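Local coordinates for protein fatty acid amide hydrolase (Candida albicans, PDB 6KVR) that probably hydrolyses fatty acid and other monocarboxylic acid amides to the free carboxylate and ammonium, as a member of the amidase signature family, at residues P337-L342 with E368-A373; L495-G500 with K560-L565; K376-D381 with N458-I463. All coordinates share one frame; numbering follows the deposited sequence.

Contact 1 (P337-L342 with E368-A373); sequences PKIGDL and EKLKGA
I339, in the short 3-10 turn 339-341, packs against A373 and L370 at the C-terminal end of helix 357-372, a small apolar contact at the edge of the fold just before strand 343-346. A single methyl does most of the touching. The CG2 branch of I339 lies 3.5 Å from the CB methyl of A373, with CB of I339 close behind at 3.8 Å, and the same CG2 is 4.0 Å from CD2 of L370. I339 sets off toward the helix end, and with CG1 beside the backbone N, chi1 -61°, the CG2 branch is the one laid against L370 and A373, which follow one another at a spacing of three residues. No hydrogen bond crosses the interface. N of A373 is still bonded to O of K369, at 3.1 Å, so A373 continues the helical bonding just past the last helical residue. Helix 552-565 supplies further apolar neighbours: A561 meets I339, and L565 meets both L370 and A373. The arrangement belongs to a beta-alpha-beta unit, in which strand 343-346, helix 357-372 and the parallel strand 376-379 follow in order; here the turn leading into the first strand meets the end of its helix.

Contact 2 (L495-G500 with K560-L565); sequences LSFQTG and KAIVDL
F497 on strand 494-499 meets I562 and V563 on helix 552-565, a buried helix-on-sheet contact within the alpha/beta fold of the amidase signature family. The first shell is wholly apolar. CG2 of I562 lies 3.9 Å from CE2 of the F497 ring and 4.1 Å from its CZ, so this methyl sits by the outer part of the ring, which it approaches obliquely; the two side chains as a whole cross at about a right angle. Nearer the root of the ring, CD2 of F497 has CG2 of V563 at 4.2 Å. Two consecutive helix residues thus share one side of the ring, and no hydrogen bond joins the segments.

F497 sets off toward the helix, and its chi1 of 72° sets CG between the backbone N and the carbonyl carbon. Over 495-499 and 560-565 the axes run at 12° to each other and come within 9.1 Å. The antiparallel neighbour 540-546 holds the strand through backbone hydrogen bonds of F497 with L543 and of T499 with V541, and its side chains join the packing, L543 touching F497 and L545 reaching I562. Beyond these, I303 of helix 303-317 packs on V563, and L370 of helix 357-372 on I562. The residue after the phenylalanine is tied to another part of the fold: NE2 of Q498 is bonded to the carbonyl oxygens of both A263 and C267.

Contact 3 (K376-D381 with N458-I463); sequences KIIEFD and NKVDFI
I378 and V460 meet methyl to methyl, while the CD1 methyl of I463 comes to a ring carbon of F380, and in both pairs the side chains cross obliquely. In the first, CD1 of I378 lies 3.9 Å from CG2 of V460. With chi2 174° the CG1-CD1 arm of the isoleucine is extended, and its end methyl reaches the valine. In the second, CD1 of I463 approaches CE2 of the F380 ring at 4.1 Å, on a slant to the ring. F380 sets off toward 458-463, and with CG anti to the backbone N, chi1 -180°, CE2 is the ring atom next to I463. K459, with positive phi, is the C-prime residue of the Schellman motif that ends helix 434-457 and turns the chain toward strand 462-466. From that helix F454 stacks on the F380 ring and touches V460, while M455 touches both V460 and I463. Strand 343-346 runs between the two strands, its A345 touching F380 and V460 and its V344 bonded through the backbone to I378. This is one face of the parallel part of the amidase sheet, where side chains from strand 376-379 and the approach to 462-466 meet across strand 343-346, under the end of helix 434-457.

Overall arrangement
Contacts 1 and 3 lie by the edge of the mixed sheet that ends in strand 376-379, contact 2 further in on strand 494-499; all are on the same side of the chain's centre. Contacts 1 and 2 have centres 12 Å apart and touch, O of P337 packing on CB of A561. Contacts 1 and 3 are also 12 Å apart; helix 357-372 is followed by strand 376-379, and CD2 of L342 packs on CE2 of F462. Contacts 2 and 3, about 17 Å apart between centres, do not touch. Along the chain contact 1 closes first, then contact 3, then contact 2; the last helix, 552-565, therefore packs against strands and a helix drawn from much earlier in the sequence, away from the predicted catalytic residues.

Contact 1 (P337-L342 with E368-A373)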
# COMPACT_ATOMS: atom_id res chain seq x y z
N PRO A 337 13.42 0.21 25.20
CA PRO A 337 14.85 0.48 25.12
C PRO A 337 15.30 1.41 26.24
O PRO A 337 14.50 2.09 26.88
CB PRO A 337 15.00 1.15 23.76
CG PRO A 337 13.72 1.94 23.65
CD PRO A 337 12.66 1.04 24.24
N LYS A 338 16.62 1.42 26.45
CA LYS A 338 17.23 2.39 27.35
C LYS A 338 17.46 3.69 26.59
O LYS A 338 17.85 3.68 25.43
CB LYS A 338 18.56 1.86 27.89
CG LYS A 338 18.54 0.39 28.28
CD LYS A 338 19.85 -0.03 28.93
CE LYS A 338 20.12 -1.52 28.73
NZ LYS A 338 21.31 -1.98 29.50
N ILE A 339 17.19 4.82 27.26
CA ILE A 339 17.36 6.12 26.62
C ILE A 339 18.75 6.25 26.02
O ILE A 339 18.92 6.83 24.94
CB ILE A 339 17.07 7.26 27.62
CG1 ILE A 339 15.64 7.17 28.13
CG2 ILE A 339 17.30 8.60 26.95
CD1 ILE A 339 14.59 7.51 27.08
N GLY A 340 19.76 5.71 26.71
CA GLY A 340 21.13 5.79 26.22
C GLY A 340 21.39 4.99 24.96
O GLY A 340 22.47 5.14 24.37
N ASP A 341 20.44 4.17 24.53
CA ASP A 341 20.56 3.43 23.28
C ASP A 341 19.96 4.16 22.07
O ASP A 341 20.13 3.68 20.95
CB ASP A 341 19.88 2.06 23.42
CG ASP A 341 20.65 1.12 24.36
OD1 ASP A 341 19.99 0.34 25.09
OD2 ASP A 341 21.90 1.15 24.36
N LEU A 342 19.30 5.31 22.27
CA LEU A 342 18.52 5.97 21.23
C LEU A 342 19.30 7.08 20.55
O LEU A 342 20.04 7.83 21.20
CB LEU A 342 17.22 6.55 21.80
CG LEU A 342 16.25 5.63 22.54
CD1 LEU A 342 15.35 6.40 23.48
CD2 LEU A 342 15.42 4.82 21.58
N GLU A 368 17.01 18.36 26.54
CA GLU A 368 18.06 18.36 27.56
C GLU A 368 17.92 17.17 28.49
O GLU A 368 18.91 16.55 28.89
CB GLU A 368 18.05 19.69 28.31
CG GLU A 368 18.57 20.86 27.46
CD GLU A 368 20.05 20.71 27.07
OE1 GLU A 368 20.38 20.81 25.86
OE2 GLU A 368 20.89 20.50 27.97
N LYS A 369 16.68 16.80 28.82
CA LYS A 369 16.44 15.60 29.60
C LYS A 369 16.93 14.34 28.87
O LYS A 369 17.47 13.42 29.50
CB LYS A 369 14.95 15.53 29.88
CG LYS A 369 14.60 14.74 31.10
CD LYS A 369 14.66 15.62 32.36
CE LYS A 369 14.45 14.81 33.64
NZ LYS A 369 15.46 13.69 33.71
N LEU A 370 16.72 14.26 27.55
CA LEU A 370 17.19 13.11 26.78
C LEU A 370 18.71 13.08 26.74
O LEU A 370 19.33 12.02 26.88
CB LEU A 370 16.65 13.16 25.35
CG LEU A 370 15.17 12.87 25.11
CD1 LEU A 370 14.87 13.10 23.63
CD2 LEU A 370 14.83 11.44 25.54
N LYS A 371 19.33 14.23 26.47
CA LYS A 371 20.78 14.33 26.48
C LYS A 371 21.34 13.89 27.82
O LYS A 371 22.31 13.12 27.87
CB LYS A 371 21.18 15.76 26.15
CG LYS A 371 22.29 15.91 25.18
CD LYS A 371 22.55 17.37 24.89
CE LYS A 371 21.38 17.97 24.15
NZ LYS A 371 21.60 19.39 23.75
N GLY A 372 20.71 14.33 28.91
CA GLY A 372 21.17 13.96 30.23
C GLY A 372 21.07 12.47 30.52
O GLY A 372 21.87 11.93 31.28
N ALA A 373 20.10 11.79 29.91
CA ALA A 373 19.99 10.36 30.11
C ALA A 373 20.87 9.56 29.15
O ALA A 373 20.80 8.32 29.15
CB ALA A 373 18.53 9.91 30.00

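Contact 2 (L495-G500 with K560-L565)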
# COMPACT_ATOMS: atom_id res chain seq x y z
N LEU A 495 3.97 9.11 17.14
CA LEU A 495 3.33 9.19 18.45
C LEU A 495 3.26 10.64 18.89
O LEU A 495 4.27 11.35 18.88
CB LEU A 495 4.11 8.37 19.48
CG LEU A 495 3.82 8.54 20.97
CD1 LEU A 495 2.46 7.98 21.32
CD2 LEU A 495 4.90 7.86 21.82
N SER A 496 2.06 11.09 19.25
CA SER A 496 1.88 12.37 19.93
C SER A 496 1.79 12.08 21.43
O SER A 496 0.92 11.32 21.86
CB SER A 496 0.63 13.08 19.43
OG SER A 496 0.46 14.35 20.05
N PHE A 497 2.71 12.66 22.21
CA PHE A 497 2.82 12.34 23.63
C PHE A 497 2.93 13.61 24.48
O PHE A 497 3.61 14.56 24.10
CB PHE A 497 4.03 11.41 23.90
CG PHE A 497 5.38 12.09 23.78
CD1 PHE A 497 6.04 12.16 22.55
CD2 PHE A 497 6.00 12.63 24.90
CE1 PHE A 497 7.28 12.77 22.44
CE2 PHE A 497 7.24 13.25 24.80
CZ PHE A 497 7.89 13.31 23.57
N GLN A 498 2.26 13.61 25.64
CA GLN A 498 2.38 14.72 26.59
C GLN A 498 3.78 14.77 27.20
O GLN A 498 4.36 13.74 27.56
CB GLN A 498 1.35 14.59 27.71
CG GLN A 498 -0.06 14.92 27.28
CD GLN A 498 -0.15 16.26 26.58
OE1 GLN A 498 0.40 17.26 27.06
NE2 GLN A 498 -0.84 16.29 25.45
N THR A 499 4.32 15.98 27.31
CA THR A 499 5.63 16.18 27.93
C THR A 499 5.56 16.37 29.44
O THR A 499 6.60 16.28 30.10
CB THR A 499 6.32 17.41 27.32
OG1 THR A 499 5.57 18.58 27.64
CG2 THR A 499 6.40 17.27 25.82
N GLY A 500 4.37 16.61 30.01
CA GLY A 500 4.24 17.02 31.40
C GLY A 500 4.46 18.49 31.63
O GLY A 500 4.41 18.94 32.79
N LYS A 560 7.35 4.87 25.49
CA LYS A 560 7.18 4.44 26.88
C LYS A 560 8.40 4.80 27.72
O LYS A 560 8.25 5.29 28.85
CB LYS A 560 6.91 2.94 26.91
CG LYS A 560 6.40 2.41 28.23
CD LYS A 560 6.53 0.89 28.25
CE LYS A 560 6.06 0.25 26.93
NZ LYS A 560 4.57 0.07 26.83
N ALA A 561 9.60 4.60 27.19
CA ALA A 561 10.81 5.03 27.88
C ALA A 561 10.82 6.53 28.13
O ALA A 561 11.20 6.98 29.22
CB ALA A 561 12.05 4.62 27.08
N ILE A 562 10.41 7.32 27.13
CA ILE A 562 10.53 8.78 27.21
C ILE A 562 9.54 9.34 28.22
O ILE A 562 9.87 10.24 29.00
CB ILE A 562 10.34 9.41 25.82
CG1 ILE A 562 11.53 9.09 24.91
CG2 ILE A 562 10.17 10.92 25.94
CD1 ILE A 562 11.49 9.80 23.57
N VAL A 563 8.31 8.83 28.21
CA VAL A 563 7.30 9.29 29.16
C VAL A 563 7.70 8.93 30.58
O VAL A 563 7.40 9.67 31.54
CB VAL A 563 5.93 8.70 28.78
CG1 VAL A 563 4.96 8.75 29.94
CG2 VAL A 563 5.35 9.42 27.55
N ASP A 564 8.41 7.81 30.75
CA ASP A 564 8.90 7.45 32.08
C ASP A 564 10.08 8.32 32.48
O ASP A 564 10.14 8.81 33.61
CB ASP A 564 9.25 5.97 32.12
CG ASP A 564 8.01 5.07 32.16
OD1 ASP A 564 6.88 5.62 32.19
OD2 ASP A 564 8.16 3.83 32.15
N LEU A 565 11.01 8.57 31.55
CA LEU A 565 12.08 9.52 31.81
C LEU A 565 11.53 10.88 32.26
O LEU A 565 12.11 11.53 33.14
CB LEU A 565 12.94 9.70 30.57
CG LEU A 565 13.91 10.87 30.67
CD1 LEU A 565 15.14 10.51 31.53
CD2 LEU A 565 14.30 11.40 29.29

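Contact 3 (K376-D381 with N458-I463)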
# COMPACT_ATOMS: atom_id res chain seq x y z
N LYS A 376 22.08 10.06 22.03
CA LYS A 376 22.68 10.81 20.94
C LYS A 376 21.59 11.63 20.25
O LYS A 376 20.64 11.06 19.70
CB LYS A 376 23.37 9.87 19.96
CG LYS A 376 24.14 10.55 18.82
CD LYS A 376 24.49 9.52 17.75
CE LYS A 376 25.69 9.92 16.87
NZ LYS A 376 25.46 11.11 16.02
N ILE A 377 21.71 12.95 20.30
CA ILE A 377 20.75 13.83 19.63
C ILE A 377 21.44 14.47 18.43
O ILE A 377 22.64 14.79 18.48
CB ILE A 377 20.15 14.90 20.56
CG1 ILE A 377 21.16 15.99 20.85
CG2 ILE A 377 19.60 14.29 21.86
CD1 ILE A 377 20.53 17.36 20.84
N ILE A 378 20.69 14.62 17.35
CA ILE A 378 21.15 15.27 16.13
C ILE A 378 20.23 16.46 15.91
O ILE A 378 19.00 16.31 15.93
CB ILE A 378 21.09 14.31 14.92
CG1 ILE A 378 22.05 13.13 15.11
CG2 ILE A 378 21.37 15.04 13.62
CD1 ILE A 378 21.93 12.08 14.03
N GLU A 379 20.81 17.65 15.72
CA GLU A 379 20.03 18.83 15.39
C GLU A 379 19.76 18.81 13.89
O GLU A 379 20.69 18.75 13.08
CB GLU A 379 20.73 20.12 15.81
CG GLU A 379 20.88 20.30 17.33
CD GLU A 379 19.56 20.57 18.08
OE1 GLU A 379 18.63 21.20 17.52
OE2 GLU A 379 19.45 20.17 19.27
N PHE A 380 18.48 18.81 13.53
CA PHE A 380 18.02 18.38 12.21
C PHE A 380 17.24 19.51 11.54
O PHE A 380 16.22 19.96 12.07
CB PHE A 380 17.14 17.13 12.36
CG PHE A 380 16.61 16.58 11.07
CD1 PHE A 380 17.41 16.54 9.93
CD2 PHE A 380 15.33 16.06 11.01
CE1 PHE A 380 16.91 16.00 8.75
CE2 PHE A 380 14.83 15.52 9.84
CZ PHE A 380 15.62 15.50 8.71
N ASP A 381 17.73 19.96 10.39
CA ASP A 381 17.06 20.97 9.59
C ASP A 381 16.32 20.25 8.46
O ASP A 381 16.93 19.93 7.43
CB ASP A 381 18.08 21.97 9.03
CG ASP A 381 17.44 23.20 8.41
OD1 ASP A 381 16.21 23.19 8.17
OD2 ASP A 381 18.18 24.17 8.16
N ASN A 458 22.14 7.56 8.65
CA ASN A 458 22.65 8.23 9.83
C ASN A 458 22.28 7.48 11.10
O ASN A 458 22.41 8.04 12.20
CB ASN A 458 22.14 9.67 9.88
CG ASN A 458 22.71 10.52 8.77
OD1 ASN A 458 23.88 10.87 8.79
ND2 ASN A 458 21.87 10.88 7.79
N LYS A 459 21.79 6.25 10.97
CA LYS A 459 21.40 5.40 12.09
C LYS A 459 20.53 6.14 13.10
O LYS A 459 20.67 5.98 14.32
CB LYS A 459 22.64 4.78 12.74
CG LYS A 459 23.45 3.94 11.74
CD LYS A 459 24.52 3.06 12.41
CE LYS A 459 24.89 1.88 11.51
NZ LYS A 459 25.02 2.28 10.07
N VAL A 460 19.61 6.96 12.58
CA VAL A 460 18.63 7.67 13.40
C VAL A 460 17.49 6.73 13.75
O VAL A 460 16.92 6.08 12.87
CB VAL A 460 18.10 8.91 12.66
CG1 VAL A 460 17.09 9.66 13.54
CG2 VAL A 460 19.25 9.82 12.24
N ASP A 461 17.12 6.68 15.03
CA ASP A 461 15.97 5.89 15.44
C ASP A 461 14.65 6.66 15.32
O ASP A 461 13.65 6.10 14.85
CB ASP A 461 16.12 5.40 16.89
CG ASP A 461 17.32 4.49 17.08
OD1 ASP A 461 17.28 3.35 16.58
OD2 ASP A 461 18.30 4.89 17.75
N PHE A 462 14.60 7.92 15.77
CA PHE A 462 13.34 8.67 15.81
C PHE A 462 13.57 10.14 15.53
O PHE A 462 14.68 10.66 15.69
CB PHE A 462 12.63 8.53 17.15
CG PHE A 462 12.44 7.10 17.58
CD1 PHE A 462 11.44 6.32 17.02
CD2 PHE A 462 13.29 6.53 18.52
CE1 PHE A 462 11.28 4.99 17.40
CE2 PHE A 462 13.13 5.20 18.90
CZ PHE A 462 12.12 4.43 18.33
N ILE A 463 12.50 10.81 15.11
CA ILE A 463 12.50 12.25 14.90
C ILE A 463 11.54 12.86 15.90
O ILE A 463 10.39 12.41 16.04
CB ILE A 463 12.14 12.61 13.44
CG1 ILE A 463 13.12 11.90 12.49
CG2 ILE A 463 12.22 14.12 13.20
CD1 ILE A 463 12.83 12.11 11.03